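Local atomic coordinates of nuclear and cytoplasmic polyadenylated RNA-binding protein PUB1 (Saccharomyces cerevisiae, PDB entry 3MD1), a protein that binds polyadenylated RNA with a preference for poly(U) and may accompany mRNA from the nucleus to the cytoplasm, here represented by its second RNA recognition motif. Residues L9-R19 and Y28-D36. Sequence-based numbering, arbitrary orientation.
Sequences LNVNVDDETLR and YLSGHVMWD
Val33 is the bump around which the first helix of this RNA recognition motif settles on the edge strand of its beta-sheet: its CG2 enters a hollow lined by Leu9 CD1, Val13 CG1, Leu18 CB and the carbonyl of Asp14. The helical part 15-19 runs over strand 28-35 at 135° between their directions, in the beta-alpha-beta unit that opens the fold; strand 45-50 is the neighbour of 28-35 in the sheet. Val33 CG2 lies 3.9 Å from Leu18 CB, while Val33 CG1, anti to the backbone N (chi1 175°), turns to Val13 O. One residue back along the strand, Leu18 CD2 rests 3.6 Å from His32 O. Gly31, which has no side chain, leaves a dip where the stem of Arg19 can come close to the strand, and Tyr28 borders it, its OH 3.2 Å from Arg19 CG.

Polar groups fasten the strand at Val33 N and Gly31 O. Asp14 caps the start of the helix, its OD1 accepting from Thr17 N and Thr17 OG1, which come from opposite faces of the carboxylate. Next to it, Asp15 OD1 takes the edge-strand amide Val33 N at 2.8 Å in a nearly straight bond of 176°, and a water donates to both this oxygen and Val33 O. Extended from CG to NE, the arginine chain delivers Arg19 NE to Gly31 O at 2.8 Å, with that oxygen a little out of the guanidinium plane and NH2 adding a weak second bond. Were Arg19 an alanine, Gly31 O would probably lose both of these donors and a gap would open beside Tyr28 OH. The pairing of Arg19 NH2 with Asp15 OD2 is long and one of charge alone, no N-H pointing at the oxygen, whereas Asp15 CB sits over one face of the guanidinium, 3.6 Å above its plane.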
loop_
_atom_site.group_PDB
_atom_site.type_symbol
_atom_site.label_atom_id
_atom_site.label_comp_id
_atom_site.label_asym_id
_atom_site.label_seq_id
_atom_site.Cartn_x
_atom_site.Cartn_y
_atom_site.Cartn_z
ATOM N N LEU A 9 -2.184 -7.086 3.829
ATOM C CA LEU A 9 -3.314 -7.049 2.912
ATOM C C LEU A 9 -3.960 -8.423 2.871
ATOM O O LEU A 9 -3.273 -9.438 2.762
ATOM C CB LEU A 9 -2.883 -6.640 1.497
ATOM C CG LEU A 9 -2.267 -5.256 1.272
ATOM C CD1 LEU A 9 -1.898 -5.039 -0.205
ATOM C CD2 LEU A 9 -3.219 -4.173 1.739
ATOM N N ASN A 10 -5.285 -8.443 2.974
ATOM C CA ASN A 10 -6.065 -9.621 2.606
ATOM C C ASN A 10 -5.636 -10.077 1.213
ATOM O O ASN A 10 -5.465 -9.245 0.316
ATOM C CB ASN A 10 -7.548 -9.252 2.606
ATOM C CG ASN A 10 -8.470 -10.468 2.579
ATOM O OD1 ASN A 10 -8.243 -11.429 1.842
ATOM N ND2 ASN A 10 -9.529 -10.412 3.369
ATOM N N VAL A 11 -5.445 -11.380 1.026
ATOM C CA VAL A 11 -5.077 -11.895 -0.306
ATOM C C VAL A 11 -6.130 -11.631 -1.392
ATOM O O VAL A 11 -5.831 -11.783 -2.588
ATOM C CB VAL A 11 -4.708 -13.401 -0.305
ATOM C CG1 VAL A 11 -3.346 -13.627 0.393
ATOM C CG2 VAL A 11 -5.830 -14.242 0.304
ATOM N N ASN A 12 -7.342 -11.244 -0.986
ATOM C CA ASN A 12 -8.384 -10.851 -1.940
ATOM C C ASN A 12 -8.287 -9.388 -2.389
ATOM O O ASN A 12 -9.085 -8.936 -3.207
ATOM C CB ASN A 12 -9.794 -11.183 -1.410
ATOM C CG ASN A 12 -10.294 -10.196 -0.345
ATOM O OD1 ASN A 12 -9.582 -9.279 0.074
ATOM N ND2 ASN A 12 -11.525 -10.392 0.098
ATOM N N VAL A 13 -7.306 -8.654 -1.860
ATOM C CA VAL A 13 -7.126 -7.265 -2.268
ATOM C C VAL A 13 -6.335 -7.223 -3.569
ATOM O O VAL A 13 -5.179 -7.652 -3.614
ATOM C CB VAL A 13 -6.424 -6.417 -1.172
ATOM C CG1 VAL A 13 -5.991 -5.070 -1.726
ATOM C CG2 VAL A 13 -7.358 -6.221 0.032
ATOM N N ASP A 14 -6.976 -6.739 -4.630
ATOM C CA ASP A 14 -6.297 -6.567 -5.912
ATOM C C ASP A 14 -5.898 -5.104 -6.108
ATOM O O ASP A 14 -6.123 -4.269 -5.219
ATOM C CB ASP A 14 -7.172 -7.074 -7.076
ATOM C CG ASP A 14 -8.556 -6.452 -7.096
ATOM O OD1 ASP A 14 -8.831 -5.491 -6.331
ATOM O OD2 ASP A 14 -9.390 -6.932 -7.894
ATOM N N ASP A 15 -5.291 -4.798 -7.256
ATOM C CA ASP A 15 -4.840 -3.435 -7.539
ATOM C C ASP A 15 -5.980 -2.434 -7.397
ATOM O O ASP A 15 -5.809 -1.389 -6.781
ATOM C CB ASP A 15 -4.243 -3.330 -8.946
ATOM C CG ASP A 15 -2.846 -3.919 -9.042
ATOM O OD1 ASP A 15 -2.226 -4.163 -7.986
ATOM O OD2 ASP A 15 -2.369 -4.127 -10.183
ATOM N N GLU A 16 -7.141 -2.772 -7.960
ATOM C CA GLU A 16 -8.319 -1.900 -7.900
ATOM C C GLU A 16 -8.714 -1.546 -6.465
ATOM O O GLU A 16 -8.953 -0.378 -6.149
ATOM C CB GLU A 16 -9.500 -2.533 -8.640
ATOM C CG GLU A 16 -10.737 -1.650 -8.750
ATOM C CD GLU A 16 -11.925 -2.392 -9.334
ATOM O OE1 GLU A 16 -13.069 -1.934 -9.140
ATOM O OE2 GLU A 16 -11.714 -3.438 -9.985
ATOM N N THR A 17 -8.769 -2.560 -5.602
ATOM C CA THR A 17 -9.108 -2.375 -4.192
ATOM C C THR A 17 -8.092 -1.485 -3.465
ATOM O O THR A 17 -8.463 -0.537 -2.758
ATOM C CB THR A 17 -9.301 -3.748 -3.481
ATOM O OG1 THR A 17 -10.355 -4.476 -4.139
ATOM C CG2 THR A 17 -9.676 -3.551 -2.009
ATOM N N LEU A 18 -6.807 -1.775 -3.660
ATOM C CA LEU A 18 -5.749 -0.992 -3.025
ATOM C C LEU A 18 -5.769 0.466 -3.499
ATOM O O LEU A 18 -5.740 1.388 -2.684
ATOM C CB LEU A 18 -4.376 -1.632 -3.247
ATOM C CG LEU A 18 -3.208 -0.823 -2.670
ATOM C CD1 LEU A 18 -3.236 -0.769 -1.128
ATOM C CD2 LEU A 18 -1.877 -1.345 -3.196
ATOM N N ARG A 19 -5.857 0.667 -4.814
ATOM C CA ARG A 19 -5.906 2.023 -5.384
ATOM C C ARG A 19 -7.080 2.837 -4.874
ATOM O O ARG A 19 -6.916 4.008 -4.534
ATOM C CB ARG A 19 -5.933 1.970 -6.905
ATOM C CG ARG A 19 -4.602 1.590 -7.495
ATOM C CD ARG A 19 -4.775 1.000 -8.862
ATOM N NE ARG A 19 -3.495 0.542 -9.380
ATOM C CZ ARG A 19 -3.335 -0.161 -10.494
ATOM N NH1 ARG A 19 -4.390 -0.510 -11.225
ATOM N NH2 ARG A 19 -2.113 -0.521 -10.868
ATOM N N TYR A 28 -1.128 11.633 -4.462
ATOM C CA TYR A 28 -1.178 10.230 -4.895
ATOM C C TYR A 28 -0.849 10.098 -6.377
ATOM O O TYR A 28 -1.333 10.882 -7.208
ATOM C CB TYR A 28 -2.567 9.637 -4.620
ATOM C CG TYR A 28 -2.843 8.301 -5.292
ATOM C CD1 TYR A 28 -2.528 7.096 -4.651
ATOM C CD2 TYR A 28 -3.426 8.237 -6.563
ATOM C CE1 TYR A 28 -2.786 5.870 -5.262
ATOM C CE2 TYR A 28 -3.689 7.015 -7.181
ATOM C CZ TYR A 28 -3.372 5.841 -6.523
ATOM O OH TYR A 28 -3.627 4.638 -7.113
ATOM N N LEU A 29 -0.040 9.092 -6.694
ATOM C CA LEU A 29 0.352 8.792 -8.066
ATOM C C LEU A 29 -0.170 7.446 -8.537
ATOM O O LEU A 29 -0.739 7.342 -9.634
ATOM C CB LEU A 29 1.876 8.816 -8.201
ATOM C CG LEU A 29 2.576 10.171 -8.217
ATOM C CD1 LEU A 29 4.083 9.969 -8.099
ATOM C CD2 LEU A 29 2.232 10.946 -9.501
ATOM N N SER A 30 0.050 6.411 -7.725
ATOM C CA SER A 30 -0.183 5.033 -8.155
ATOM C C SER A 30 -0.206 4.055 -6.985
ATOM O O SER A 30 0.246 4.379 -5.884
ATOM C CB SER A 30 0.916 4.616 -9.141
ATOM O OG SER A 30 2.195 4.833 -8.563
ATOM N N GLY A 31 -0.737 2.860 -7.227
ATOM C CA GLY A 31 -0.678 1.760 -6.254
ATOM C C GLY A 31 -0.572 0.396 -6.918
ATOM O O GLY A 31 -1.127 0.190 -8.000
ATOM N N HIS A 32 0.150 -0.532 -6.285
ATOM C CA HIS A 32 0.320 -1.904 -6.813
ATOM C C HIS A 32 0.325 -2.943 -5.706
ATOM O O HIS A 32 1.018 -2.784 -4.695
ATOM C CB HIS A 32 1.653 -2.065 -7.559
ATOM C CG HIS A 32 1.786 -1.208 -8.766
ATOM N ND1 HIS A 32 2.392 0.031 -8.733
ATOM C CD2 HIS A 32 1.411 -1.413 -10.048
ATOM C CE1 HIS A 32 2.373 0.555 -9.945
ATOM N NE2 HIS A 32 1.793 -0.304 -10.763
ATOM N N VAL A 33 -0.421 -4.025 -5.912
ATOM C CA VAL A 33 -0.344 -5.170 -5.021
ATOM C C VAL A 33 0.720 -6.114 -5.551
ATOM O O VAL A 33 0.707 -6.457 -6.737
ATOM C CB VAL A 33 -1.694 -5.929 -4.916
ATOM C CG1 VAL A 33 -1.541 -7.184 -4.088
ATOM C CG2 VAL A 33 -2.760 -5.050 -4.314
ATOM N N MET A 34 1.636 -6.530 -4.679
ATOM C CA MET A 34 2.671 -7.505 -5.043
ATOM C C MET A 34 2.154 -8.927 -5.086
ATOM O O MET A 34 1.401 -9.370 -4.222
ATOM C CB MET A 34 3.864 -7.427 -4.094
ATOM C CG MET A 34 4.460 -6.057 -4.018
ATOM S SD MET A 34 4.872 -5.471 -5.655
ATOM C CE MET A 34 6.281 -6.513 -5.985
ATOM N N TRP A 35 2.573 -9.657 -6.109
ATOM C CA TRP A 35 2.163 -11.049 -6.238
ATOM C C TRP A 35 3.337 -11.880 -6.705
ATOM O O TRP A 35 4.288 -11.358 -7.312
ATOM C CB TRP A 35 0.971 -11.207 -7.185
ATOM C CG TRP A 35 1.160 -10.587 -8.545
ATOM C CD1 TRP A 35 1.026 -9.265 -8.872
ATOM C CD2 TRP A 35 1.459 -11.273 -9.759
ATOM N NE1 TRP A 35 1.247 -9.087 -10.218
ATOM C CE2 TRP A 35 1.520 -10.303 -10.786
ATOM C CE3 TRP A 35 1.698 -12.615 -10.080
ATOM C CZ2 TRP A 35 1.793 -10.636 -12.113
ATOM C CZ3 TRP A 35 1.973 -12.950 -11.393
ATOM C CH2 TRP A 35 2.028 -11.957 -12.394
ATOM N N ASP A 36 3.269 -13.164 -6.380
ATOM C CA ASP A 36 4.357 -14.098 -6.631
ATOM C C ASP A 36 4.320 -14.531 -8.100
ATOM O O ASP A 36 3.382 -15.206 -8.527
ATOM C CB ASP A 36 4.185 -15.300 -5.708
ATOM C CG ASP A 36 5.276 -16.339 -5.864
ATOM O OD1 ASP A 36 5.842 -16.508 -6.964
ATOM O OD2 ASP A 36 5.574 -17.015 -4.858
HETATM O O HOH W 1 -1.505 -7.205 -8.538
#